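Local coordinates for protein NAD-dependent aldehyde dehydrogenase (Burkholderia multivorans, PDB 5UJU) that probably oxidises aldehydes to carboxylic acids with NAD as cofactor, as a member of the aldehyde dehydrogenase family, at residues A[58-70]-A[245-259]. Residues are numbered along the deposited sequence; the frame is centred on the assembly and turned at random.
Sequences FKSHLGKTFELDQ and LPLAITVRIARDVLR
Asp69 OD1 is gripped by two arginines of segment 245-259. Arg255 NH2 gives it a nearly straight hydrogen bond of 2.7 Å, with an N-H...O angle of 170°. OD1 lies in the guanidinium plane of Arg255, but NH2 meets it from above the carboxylate plane. Arg259 NH2 reaches OD1 too, and lies 2.8 Å from Asp69 OD2; both its bonds are weak and bent, within a salt bridge. Asp256, one turn before Arg259, completes the charged network. The Asp69 carboxylate is swung between its own backbone N and carbonyl carbon (chi1 62°), which brings it to both arginines. Arg255 has further anchors: NH1 hydrogen-bonds Val268 O and Asn266 OD1, and Gln70 CB lies over one guanidinium face. Gln70 itself is tied through NE2 to Leu270 O.

Most of the contact is a loop laid along one helix. After helix 50-60 the chain makes a type II turn from His61 to Lys64, and Phe66 to Gln70 then pass along helix 245-260, which packs beside strand 268-270 of the mixed sheet. This sheet has the parallel core expected of the NAD-binding domain in aldehyde dehydrogenases.

Phe66 points toward the helix. Ala248 CB sits over the centre of its ring, a CH-pi contact of 3.9 Å to the centroid. Leu245 CD1 touches Phe66 CE1 obliquely at 3.9 Å, and Arg252 CB meets the ring edge. Further along, the Leu68 side chain crosses that of Arg255 at about a right angle, with Leu68 CD2 4.0 Å from Arg255 CD. At the other end Leu245 divides its methyls: CD1 lies over a face of His61, and CD2 abuts the ring edge of Phe58. In the conformer given, one of two deposited, Arg252 NH1 lies at the edge of the His61 ring, 3.6 Å from CE1. Glu136 OE2 forms a salt bridge with Arg252 NH1 and a hydrogen bond with His61 NE2.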
loop_
_atom_site.group_PDB
_atom_site.type_symbol
_atom_site.label_atom_id
_atom_site.label_comp_id
_atom_site.label_asym_id
_atom_site.label_seq_id
_atom_site.Cartn_x
_atom_site.Cartn_y
_atom_site.Cartn_z
ATOM N N PHE A 58 15.644 2.793 35.667
ATOM C CA PHE A 58 14.267 3.266 35.712
ATOM C C PHE A 58 14.082 4.314 36.807
ATOM O O PHE A 58 13.498 5.375 36.569
ATOM C CB PHE A 58 13.315 2.080 35.921
ATOM C CG PHE A 58 11.948 2.481 36.353
ATOM C CD1 PHE A 58 11.083 3.096 35.460
ATOM C CD2 PHE A 58 11.507 2.222 37.638
ATOM C CE1 PHE A 58 9.809 3.456 35.850
ATOM C CE2 PHE A 58 10.228 2.576 38.027
ATOM C CZ PHE A 58 9.385 3.192 37.136
ATOM N N LYS A 59 14.563 4.021 38.026
ATOM C CA LYS A 59 14.408 4.970 39.130
ATOM C C LYS A 59 15.087 6.301 38.849
ATOM O O LYS A 59 14.662 7.335 39.379
ATOM C CB LYS A 59 14.959 4.394 40.434
ATOM C CG LYS A 59 14.066 3.363 41.107
ATOM C CD LYS A 59 14.870 2.574 42.136
ATOM C CE LYS A 59 14.008 1.596 42.940
ATOM N NZ LYS A 59 14.828 0.893 43.985
ATOM N N SER A 60 16.151 6.301 38.043
ATOM C CA SER A 60 16.831 7.559 37.746
ATOM C C SER A 60 15.944 8.525 36.969
ATOM O O SER A 60 16.189 9.731 37.015
ATOM C CB SER A 60 18.126 7.292 36.975
ATOM O OG SER A 60 17.874 7.148 35.586
ATOM N N HIS A 61 14.905 8.038 36.278
ATOM C CA HIS A 61 14.026 8.949 35.555
ATOM C C HIS A 61 13.004 9.619 36.460
ATOM O O HIS A 61 12.400 10.620 36.055
ATOM C CB HIS A 61 13.279 8.218 34.434
ATOM C CG HIS A 61 14.177 7.491 33.487
ATOM N ND1 HIS A 61 15.178 8.118 32.775
ATOM C CD2 HIS A 61 14.230 6.185 33.141
ATOM C CE1 HIS A 61 15.808 7.228 32.029
ATOM N NE2 HIS A 61 15.247 6.046 32.230
ATOM N N LEU A 62 12.781 9.085 37.659
ATOM C CA LEU A 62 11.708 9.573 38.507
ATOM C C LEU A 62 12.103 10.902 39.138
ATOM O O LEU A 62 13.250 11.094 39.551
ATOM C CB LEU A 62 11.401 8.548 39.599
ATOM C CG LEU A 62 11.123 7.129 39.091
ATOM C CD1 LEU A 62 10.665 6.231 40.224
ATOM C CD2 LEU A 62 10.107 7.117 37.954
ATOM N N GLY A 63 11.144 11.823 39.212
ATOM C CA GLY A 63 11.416 13.113 39.830
ATOM C C GLY A 63 12.367 14.025 39.084
ATOM O O GLY A 63 12.994 14.886 39.705
ATOM N N LYS A 64 12.513 13.863 37.772
ATOM C CA LYS A 64 13.405 14.744 37.032
ATOM C C LYS A 64 12.906 14.886 35.601
ATOM O O LYS A 64 12.061 14.120 35.128
ATOM C CB LYS A 64 14.852 14.249 37.088
ATOM C CG LYS A 64 15.220 13.188 36.083
ATOM C CD LYS A 64 16.707 12.863 36.214
ATOM C CE LYS A 64 17.425 12.954 34.886
ATOM N NZ LYS A 64 18.874 12.637 35.044
ATOM N N THR A 65 13.462 15.871 34.902
ATOM C CA THR A 65 13.132 16.083 33.503
ATOM C C THR A 65 14.003 15.184 32.637
ATOM O O THR A 65 15.229 15.152 32.790
ATOM C CB THR A 65 13.324 17.548 33.121
ATOM O OG1 THR A 65 12.483 18.353 33.945
ATOM C CG2 THR A 65 12.943 17.794 31.659
ATOM N N PHE A 66 13.355 14.454 31.734
ATOM C CA PHE A 66 14.028 13.556 30.808
ATOM C C PHE A 66 14.847 14.371 29.804
ATOM O O PHE A 66 14.342 15.319 29.199
ATOM C CB PHE A 66 12.966 12.692 30.101
ATOM C CG PHE A 66 13.522 11.502 29.367
ATOM C CD1 PHE A 66 13.557 10.257 29.977
ATOM C CD2 PHE A 66 14.003 11.626 28.070
ATOM C CE1 PHE A 66 14.085 9.153 29.312
ATOM C CE2 PHE A 66 14.529 10.523 27.400
ATOM C CZ PHE A 66 14.566 9.290 28.024
ATOM N N GLU A 67 16.127 14.042 29.677
ATOM C CA GLU A 67 17.064 14.816 28.871
ATOM C C GLU A 67 17.033 14.357 27.414
ATOM O O GLU A 67 17.241 13.172 27.123
ATOM C CB GLU A 67 18.477 14.687 29.444
ATOM C CG GLU A 67 18.557 14.916 30.951
ATOM C CD GLU A 67 19.704 14.147 31.608
ATOM O OE1 GLU A 67 20.862 14.589 31.486
ATOM O OE2 GLU A 67 19.449 13.090 32.237
ATOM N N LEU A 68 16.724 15.285 26.513
ATOM C CA LEU A 68 16.932 15.148 25.075
ATOM C C LEU A 68 17.505 16.450 24.536
ATOM O O LEU A 68 17.170 17.526 25.037
ATOM C CB LEU A 68 15.651 14.820 24.303
ATOM C CG LEU A 68 14.893 13.536 24.595
ATOM C CD1 LEU A 68 13.501 13.660 24.005
ATOM C CD2 LEU A 68 15.637 12.374 23.970
ATOM N N ASP A 69 18.376 16.360 23.529
ATOM C CA ASP A 69 18.932 17.553 22.900
ATOM C C ASP A 69 18.219 17.919 21.593
ATOM O O ASP A 69 18.850 18.405 20.649
ATOM C CB ASP A 69 20.434 17.404 22.669
ATOM C CG ASP A 69 20.781 16.260 21.738
ATOM O OD1 ASP A 69 19.880 15.478 21.362
ATOM O OD2 ASP A 69 21.964 16.175 21.344
ATOM N N GLN A 70 16.914 17.692 21.517
ATOM C CA GLN A 70 16.075 18.107 20.400
ATOM C C GLN A 70 15.562 19.522 20.650
ATOM O O GLN A 70 15.624 20.018 21.778
ATOM C CB GLN A 70 14.892 17.131 20.230
ATOM C CG GLN A 70 13.904 17.168 21.364
ATOM C CD GLN A 70 12.759 16.156 21.216
ATOM O OE1 GLN A 70 12.951 15.044 20.723
ATOM N NE2 GLN A 70 11.573 16.538 21.686
ATOM N N LEU A 245 7.260 7.233 28.882
ATOM C CA LEU A 245 8.612 6.810 29.240
ATOM C C LEU A 245 9.154 5.674 28.384
ATOM O O LEU A 245 10.320 5.767 27.960
ATOM C CB LEU A 245 8.672 6.437 30.730
ATOM C CG LEU A 245 10.103 6.192 31.239
ATOM C CD1 LEU A 245 10.980 7.435 30.981
ATOM C CD2 LEU A 245 10.165 5.798 32.719
ATOM N N PRO A 246 8.406 4.591 28.103
ATOM C CA PRO A 246 8.980 3.531 27.254
ATOM C C PRO A 246 9.415 4.024 25.886
ATOM O O PRO A 246 10.436 3.553 25.372
ATOM C CB PRO A 246 7.840 2.488 27.157
ATOM C CG PRO A 246 7.029 2.711 28.375
ATOM C CD PRO A 246 7.080 4.197 28.630
ATOM N N LEU A 247 8.662 4.941 25.267
ATOM C CA LEU A 247 9.075 5.461 23.975
ATOM C C LEU A 247 10.107 6.578 24.101
ATOM O O LEU A 247 10.893 6.776 23.176
ATOM C CB LEU A 247 7.864 5.948 23.189
ATOM C CG LEU A 247 7.027 4.751 22.709
ATOM C CD1 LEU A 247 5.663 5.223 22.240
ATOM C CD2 LEU A 247 7.760 3.974 21.598
ATOM N N ALA A 248 10.127 7.303 25.222
ATOM C CA ALA A 248 11.187 8.293 25.438
ATOM C C ALA A 248 12.547 7.617 25.541
ATOM O O ALA A 248 13.525 8.071 24.930
ATOM C CB ALA A 248 10.906 9.106 26.699
ATOM N N ILE A 249 12.623 6.522 26.306
ATOM C CA ILE A 249 13.841 5.716 26.362
ATOM C C ILE A 249 14.216 5.239 24.965
ATOM O O ILE A 249 15.387 5.292 24.569
ATOM C CB ILE A 249 13.655 4.527 27.326
ATOM C CG1 ILE A 249 13.459 5.000 28.762
ATOM C CG2 ILE A 249 14.826 3.557 27.234
ATOM C CD1 ILE A 249 12.972 3.879 29.679
ATOM N N THR A 250 13.219 4.766 24.199
ATOM C CA THR A 250 13.460 4.283 22.840
ATOM C C THR A 250 14.031 5.387 21.947
ATOM O O THR A 250 15.012 5.180 21.217
ATOM C CB THR A 250 12.155 3.740 22.242
ATOM O OG1 THR A 250 11.645 2.659 23.050
ATOM C CG2 THR A 250 12.418 3.214 20.850
ATOM N N VAL A 251 13.407 6.561 21.968
ATOM C CA VAL A 251 13.898 7.672 21.162
ATOM C C VAL A 251 15.322 8.048 21.568
ATOM O O VAL A 251 16.178 8.286 20.710
ATOM C CB VAL A 251 12.943 8.872 21.263
ATOM C CG1 VAL A 251 13.606 10.104 20.643
ATOM C CG2 VAL A 251 11.612 8.552 20.557
ATOM N N ARG A 252 15.599 8.097 22.875
ATOM C CA ARG A 252 16.947 8.416 23.348
ATOM C C ARG A 252 17.982 7.471 22.742
ATOM O O ARG A 252 19.033 7.904 22.253
ATOM C CB ARG A 252 16.988 8.349 24.881
ATOM C CG ARG A 252 18.358 8.665 25.529
ATOM C CD ARG A 252 18.452 8.089 26.967
ATOM N NE ARG A 252 18.661 6.639 26.995
ATOM C CZ ARG A 252 18.221 5.824 27.956
ATOM N NH1 ARG A 252 17.538 6.300 28.990
ATOM N NH2 ARG A 252 18.469 4.523 27.886
ATOM N N ILE A 253 17.700 6.170 22.774
ATOM C CA ILE A 253 18.648 5.190 22.259
ATOM C C ILE A 253 18.777 5.311 20.744
ATOM O O ILE A 253 19.886 5.235 20.196
ATOM C CB ILE A 253 18.236 3.774 22.704
ATOM C CG1 ILE A 253 18.391 3.643 24.226
ATOM C CG2 ILE A 253 19.083 2.734 22.010
ATOM C CD1 ILE A 253 17.882 2.295 24.813
ATOM N N ALA A 254 17.656 5.536 20.043
ATOM C CA ALA A 254 17.713 5.757 18.600
ATOM C C ALA A 254 18.611 6.941 18.253
ATOM O O ALA A 254 19.426 6.860 17.328
ATOM C CB ALA A 254 16.313 6.007 18.036
ATOM N N ARG A 255 18.464 8.047 18.985
ATOM C CA ARG A 255 19.242 9.254 18.721
ATOM C C ARG A 255 20.724 9.030 18.985
ATOM O O ARG A 255 21.577 9.569 18.271
ATOM C CB ARG A 255 18.710 10.395 19.584
ATOM C CG ARG A 255 17.305 10.845 19.188
ATOM C CD ARG A 255 16.767 11.882 20.151
ATOM N NE ARG A 255 17.566 13.110 20.152
ATOM C CZ ARG A 255 17.354 14.127 19.324
ATOM N NH1 ARG A 255 16.390 14.057 18.416
ATOM N NH2 ARG A 255 18.112 15.208 19.388
ATOM N N ASP A 256 21.044 8.248 20.014
ATOM C CA ASP A 256 22.428 7.859 20.273
ATOM C C ASP A 256 23.049 7.199 19.054
ATOM O O ASP A 256 24.152 7.562 18.623
ATOM C CB ASP A 256 22.479 6.888 21.453
ATOM C CG ASP A 256 22.319 7.576 22.780
ATOM O OD1 ASP A 256 22.383 8.824 22.828
ATOM O OD2 ASP A 256 22.132 6.855 23.780
ATOM N N VAL A 257 22.361 6.202 18.503
ATOM C CA VAL A 257 22.890 5.451 17.373
ATOM C C VAL A 257 23.039 6.358 16.160
ATOM O O VAL A 257 24.066 6.340 15.472
ATOM C CB VAL A 257 21.984 4.246 17.061
ATOM C CG1 VAL A 257 22.446 3.564 15.793
ATOM C CG2 VAL A 257 21.969 3.271 18.251
ATOM N N LEU A 258 22.012 7.168 15.888
ATOM C CA LEU A 258 22.062 8.072 14.743
ATOM C C LEU A 258 23.214 9.060 14.875
ATOM O O LEU A 258 23.957 9.293 13.914
ATOM C CB LEU A 258 20.725 8.809 14.604
ATOM C CG LEU A 258 19.574 7.940 14.088
ATOM C CD1 LEU A 258 18.220 8.448 14.618
ATOM C CD2 LEU A 258 19.586 7.921 12.573
ATOM N N ARG A 259 23.393 9.631 16.068
ATOM C CA ARG A 259 24.492 10.567 16.287
ATOM C C ARG A 259 25.839 9.884 16.078
ATOM O O ARG A 259 26.712 10.400 15.369
ATOM C CB ARG A 259 24.402 11.145 17.701
ATOM C CG ARG A 259 25.266 12.381 17.941
ATOM C CD ARG A 259 25.195 12.812 19.408
ATOM N NE ARG A 259 23.917 13.428 19.771
ATOM C CZ ARG A 259 22.935 12.788 20.399
ATOM N NH1 ARG A 259 23.077 11.509 20.727
ATOM N NH2 ARG A 259 21.807 13.420 20.700
#